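Local coordinates for protein putative alpha-galactosidase/melibiase (Bacteroides fragilis, PDB 4OGZ) that probably hydrolyses terminal, non-reducing alpha-D-galactose residues from alpha-D-galactosides, as a glycosidase of the family 27 type, at residues A[30-35]-A[41-46]; A[154-159]-A[194-199]. All blocks are in the same frame, centred on the assembly; numbering follows the deposited sequence.

Overall arrangement
Contact 1 comes first along the chain and lies in the N-terminal Ig-like domain, where strand 28-36 of one sheet meets strand 42-46 of the other. Contact 2 follows in the alpha-galactosidase domain and joins the loops after strands 138-140 and 180-186, neighbours in the eight-stranded parallel sheet of the TIM barrel. The two share no strand, helix or sheet; the centres of contacts 1 and 2 are about 38 Å apart and the nearest atoms of contacts 1 and 2 about 19 Å. One therefore packs the interior of the N-terminal Ig-like sandwich, and the other joins two neighbouring loops of the putative catalytic barrel. D133, which bonds to Y32 and T35, ties contact 1 to the barrel domain.

Contact 1 (A[30-35]-A[41-46])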
# COMPACT_ATOMS: atom_id res chain seq x y z
N LEU A 30 8.82 -4.77 -13.94
CA LEU A 30 8.38 -3.44 -14.27
C LEU A 30 8.55 -2.51 -13.06
O LEU A 30 8.09 -2.82 -11.95
CB LEU A 30 6.89 -3.46 -14.69
CG LEU A 30 6.37 -2.12 -15.14
CD1 LEU A 30 7.03 -1.69 -16.43
CD2 LEU A 30 4.83 -2.17 -15.30
N PHE A 31 9.19 -1.36 -13.26
CA PHE A 31 9.33 -0.35 -12.19
C PHE A 31 9.51 1.05 -12.77
O PHE A 31 10.42 1.30 -13.56
CB PHE A 31 10.49 -0.70 -11.27
CG PHE A 31 10.63 0.23 -10.08
CD1 PHE A 31 9.72 0.20 -9.04
CD2 PHE A 31 11.66 1.13 -10.02
CE1 PHE A 31 9.84 1.08 -7.96
CE2 PHE A 31 11.80 1.99 -8.94
CZ PHE A 31 10.90 1.96 -7.89
N TYR A 32 8.57 1.92 -12.44
CA TYR A 32 8.71 3.34 -12.72
C TYR A 32 9.44 3.98 -11.53
O TYR A 32 9.04 3.82 -10.38
CB TYR A 32 7.36 4.03 -12.89
CG TYR A 32 7.47 5.53 -12.95
CD1 TYR A 32 7.92 6.18 -14.09
CD2 TYR A 32 7.14 6.32 -11.84
CE1 TYR A 32 8.03 7.57 -14.14
CE2 TYR A 32 7.24 7.70 -11.89
CZ TYR A 32 7.72 8.31 -13.05
OH TYR A 32 7.82 9.67 -13.13
N ILE A 33 10.48 4.73 -11.83
CA ILE A 33 11.31 5.39 -10.82
C ILE A 33 10.59 6.65 -10.34
O ILE A 33 10.55 7.62 -11.07
CB ILE A 33 12.65 5.82 -11.39
CG1 ILE A 33 13.41 4.62 -11.95
CG2 ILE A 33 13.49 6.56 -10.34
CD1 ILE A 33 14.41 5.04 -13.00
N PRO A 34 10.08 6.63 -9.10
CA PRO A 34 9.30 7.78 -8.65
C PRO A 34 10.17 9.02 -8.43
O PRO A 34 11.06 9.04 -7.58
CB PRO A 34 8.69 7.29 -7.34
CG PRO A 34 8.83 5.81 -7.34
CD PRO A 34 10.07 5.56 -8.10
N THR A 35 9.91 10.06 -9.20
CA THR A 35 10.86 11.17 -9.24
C THR A 35 10.15 12.51 -9.16
O THR A 35 9.41 12.89 -10.08
CB THR A 35 11.70 11.12 -10.53
OG1 THR A 35 12.21 9.80 -10.70
CG2 THR A 35 12.86 12.09 -10.45
N ILE A 41 12.28 15.48 -17.35
CA ILE A 41 13.33 14.76 -16.67
C ILE A 41 13.87 13.68 -17.59
O ILE A 41 13.14 13.09 -18.36
CB ILE A 41 12.77 14.16 -15.36
CG1 ILE A 41 12.66 15.28 -14.33
CG2 ILE A 41 13.65 13.04 -14.82
CD1 ILE A 41 12.08 14.87 -13.01
N LYS A 42 15.17 13.41 -17.48
CA LYS A 42 15.79 12.28 -18.14
C LYS A 42 16.50 11.40 -17.10
O LYS A 42 17.17 11.91 -16.21
CB LYS A 42 16.83 12.75 -19.16
CG LYS A 42 16.91 11.91 -20.42
CD LYS A 42 18.14 12.27 -21.22
CE LYS A 42 18.39 11.25 -22.33
NZ LYS A 42 19.15 11.82 -23.48
N TRP A 43 16.38 10.09 -17.27
CA TRP A 43 16.90 9.16 -16.30
C TRP A 43 18.08 8.39 -16.87
O TRP A 43 18.19 8.20 -18.08
CB TRP A 43 15.83 8.16 -15.91
CG TRP A 43 14.80 8.65 -15.02
CD1 TRP A 43 14.78 8.57 -13.67
CD2 TRP A 43 13.56 9.26 -15.41
NE1 TRP A 43 13.60 9.10 -13.18
CE2 TRP A 43 12.84 9.53 -14.23
CE3 TRP A 43 12.99 9.60 -16.62
CZ2 TRP A 43 11.55 10.12 -14.25
CZ3 TRP A 43 11.72 10.20 -16.64
CH2 TRP A 43 11.02 10.43 -15.46
N HIS A 44 18.95 7.95 -15.98
CA HIS A 44 20.06 7.09 -16.35
C HIS A 44 20.20 6.03 -15.31
O HIS A 44 19.86 6.23 -14.14
CB HIS A 44 21.37 7.89 -16.53
CG HIS A 44 21.26 8.98 -17.54
ND1 HIS A 44 21.61 8.80 -18.87
CD2 HIS A 44 20.75 10.23 -17.45
CE1 HIS A 44 21.36 9.91 -19.54
NE2 HIS A 44 20.84 10.80 -18.70
N ALA A 45 20.67 4.87 -15.76
CA ALA A 45 20.91 3.78 -14.87
C ALA A 45 22.26 3.19 -15.20
O ALA A 45 22.56 2.97 -16.35
CB ALA A 45 19.82 2.74 -15.01
N GLU A 46 23.07 2.96 -14.18
CA GLU A 46 24.32 2.25 -14.36
C GLU A 46 24.19 0.95 -13.58
O GLU A 46 23.59 0.88 -12.50
CB GLU A 46 25.50 3.14 -13.93
CG GLU A 46 26.87 2.46 -13.84
CD GLU A 46 27.41 1.97 -15.19
OE1 GLU A 46 26.73 2.14 -16.22
OE2 GLU A 46 28.54 1.42 -15.23
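The hydroxyl of T35 is gripped from two directions: OG1 accepts the indole N-H of W43, with NE1 2.9 Å from OG1 and an N-H...O angle of 153°, and donates to the carbonyl O of I33 at 2.8 Å. The first bond lies almost in the indole plane. In the second the hydroxyl stands well above the carbonyl plane of I33. With OG1 beside its own backbone N (chi1 -49°), T35 faces W43 and sends its methyl toward I41, where T35 CG2 meets I41 CD1 at 3.9 Å. The indole nitrogen is thus satisfied inside a buried apolar layer. I33 runs past W43 in the opposite direction; its CD1 reaches the indole CD1 at 3.6 Å, while CG2 lies near NE1. I41 CG2 rests over the centre of one indole face, 3.5 Å above the plane. Y32 crosses W43 at about a right angle and brings OH to 3.9 Å from CZ2. That hydroxyl finds its hydrogen-bond partner in D133 of the following domain, which also takes the T35 backbone N-H, and R132 makes a cation-pi contact with the Y32 ring. L54 touches both I33 and W43. Side chains from strands 28-36 and 42-46, in different sheets, pack here between the two sheets of the Ig-like beta sandwich.

Contact 2 (A[154-159]-A[194-199]); sequences GHIQID and GVCGSY
Two loops from adjacent strands of the TIM barrel meet where I156 packs on C196: 154-159 lies in the loop after strand 138-140, and the loop holding 194-199 comes after strand 180-186. The meeting is small, 112 Å² in all, and rests largely on one isoleucine branch. I156 has CG1 anti to its backbone N (chi1 -165°), and an extended second torsion carries CD1 onward to the backbone of the other loop, 3.7 Å from the carbonyl O of C196. Behind the methyl, CG1 lies alongside the cysteine side chain, 4.0 Å from CB and the same distance from SG. The contact is apolar, with no hydrogen bond running directly between the two segments. Both segments are in beta-alpha loops, the side of a TIM barrel on which glycosidases carry their active sites, and other residues of the first of these loops bind them together. R150 gives NH1 to the carbonyl O of G154 and NH2 to that of G197, so one guanidinium spans both segments. L147 forms backbone hydrogen bonds with both Q157 and C196, and the C196 carbonyl beside the I156 methyl accepts the side-chain amide of Q146. Within 154-159, Q157 folds back so that NE2 donates to the carbonyl O of H155 at 3.0 Å and 161°, arriving from above the carbonyl plane. H155 in turn hydrogen-bonds through ND1 to D208 of helix 202-211, while S198 OG bonds to D205 of that helix and to S185 of strand 180-186.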
# COMPACT_ATOMS: atom_id res chain seq x y z
N GLY A 154 -15.87 -23.24 -18.32
CA GLY A 154 -15.13 -23.33 -17.05
C GLY A 154 -14.27 -22.12 -16.70
O GLY A 154 -13.59 -22.12 -15.70
N HIS A 155 -14.31 -21.07 -17.51
CA HIS A 155 -13.56 -19.85 -17.21
C HIS A 155 -14.44 -18.78 -16.63
O HIS A 155 -15.62 -18.69 -16.95
CB HIS A 155 -12.91 -19.31 -18.46
CG HIS A 155 -11.83 -20.19 -18.94
ND1 HIS A 155 -10.51 -19.97 -18.63
CD2 HIS A 155 -11.87 -21.35 -19.63
CE1 HIS A 155 -9.77 -20.92 -19.16
NE2 HIS A 155 -10.57 -21.77 -19.77
N ILE A 156 -13.86 -18.00 -15.75
CA ILE A 156 -14.52 -16.89 -15.10
C ILE A 156 -14.78 -15.83 -16.15
O ILE A 156 -14.00 -15.68 -17.07
CB ILE A 156 -13.67 -16.39 -13.90
CG1 ILE A 156 -14.47 -15.49 -12.98
CG2 ILE A 156 -12.46 -15.63 -14.38
CD1 ILE A 156 -13.77 -15.28 -11.65
N GLN A 157 -15.94 -15.17 -16.10
CA GLN A 157 -16.33 -14.28 -17.21
C GLN A 157 -16.17 -12.81 -16.81
O GLN A 157 -16.65 -12.38 -15.77
CB GLN A 157 -17.75 -14.58 -17.70
CG GLN A 157 -17.91 -16.00 -18.23
CD GLN A 157 -17.13 -16.24 -19.52
OE1 GLN A 157 -17.25 -15.46 -20.48
NE2 GLN A 157 -16.32 -17.32 -19.55
N ILE A 158 -15.44 -12.07 -17.62
CA ILE A 158 -15.24 -10.66 -17.41
C ILE A 158 -16.56 -10.03 -17.77
O ILE A 158 -17.21 -10.40 -18.75
CB ILE A 158 -14.15 -10.08 -18.31
CG1 ILE A 158 -12.78 -10.63 -17.93
CG2 ILE A 158 -14.09 -8.55 -18.24
CD1 ILE A 158 -11.80 -10.57 -19.08
N ASP A 159 -16.98 -9.09 -16.96
CA ASP A 159 -18.15 -8.30 -17.30
C ASP A 159 -17.75 -7.26 -18.37
O ASP A 159 -17.10 -6.26 -18.07
CB ASP A 159 -18.68 -7.62 -16.06
CG ASP A 159 -19.93 -6.81 -16.35
OD1 ASP A 159 -20.16 -6.46 -17.54
OD2 ASP A 159 -20.72 -6.63 -15.38
N GLY A 194 -21.66 -11.57 -4.42
CA GLY A 194 -22.52 -12.50 -5.14
C GLY A 194 -22.17 -12.74 -6.60
O GLY A 194 -22.99 -13.27 -7.37
N VAL A 195 -20.96 -12.39 -7.02
CA VAL A 195 -20.52 -12.74 -8.39
C VAL A 195 -19.45 -13.87 -8.30
O VAL A 195 -19.19 -14.41 -7.23
CB VAL A 195 -20.12 -11.49 -9.23
CG1 VAL A 195 -21.34 -10.58 -9.48
CG2 VAL A 195 -18.99 -10.73 -8.58
N CYS A 196 -18.92 -14.28 -9.43
CA CYS A 196 -18.24 -15.56 -9.51
C CYS A 196 -16.95 -15.54 -8.72
O CYS A 196 -16.16 -14.60 -8.86
CB CYS A 196 -17.94 -15.95 -10.97
SG CYS A 196 -17.38 -17.66 -11.20
N GLY A 197 -16.74 -16.59 -7.93
CA GLY A 197 -15.46 -16.83 -7.23
C GLY A 197 -14.64 -17.96 -7.82
O GLY A 197 -14.94 -18.45 -8.91
N SER A 198 -13.61 -18.37 -7.11
CA SER A 198 -12.55 -19.24 -7.65
C SER A 198 -12.40 -20.62 -7.00
O SER A 198 -11.57 -21.41 -7.44
CB SER A 198 -11.20 -18.52 -7.54
OG SER A 198 -11.06 -17.46 -8.47
N TYR A 199 -13.15 -20.93 -5.96
CA TYR A 199 -12.94 -22.21 -5.27
C TYR A 199 -13.09 -23.40 -6.20
O TYR A 199 -14.10 -23.54 -6.90
CB TYR A 199 -13.93 -22.42 -4.11
CG TYR A 199 -13.65 -23.71 -3.40
CD1 TYR A 199 -12.52 -23.84 -2.63
CD2 TYR A 199 -14.47 -24.82 -3.57
CE1 TYR A 199 -12.22 -25.03 -2.00
CE2 TYR A 199 -14.18 -26.01 -2.94
CZ TYR A 199 -13.05 -26.10 -2.16
OH TYR A 199 -12.76 -27.28 -1.53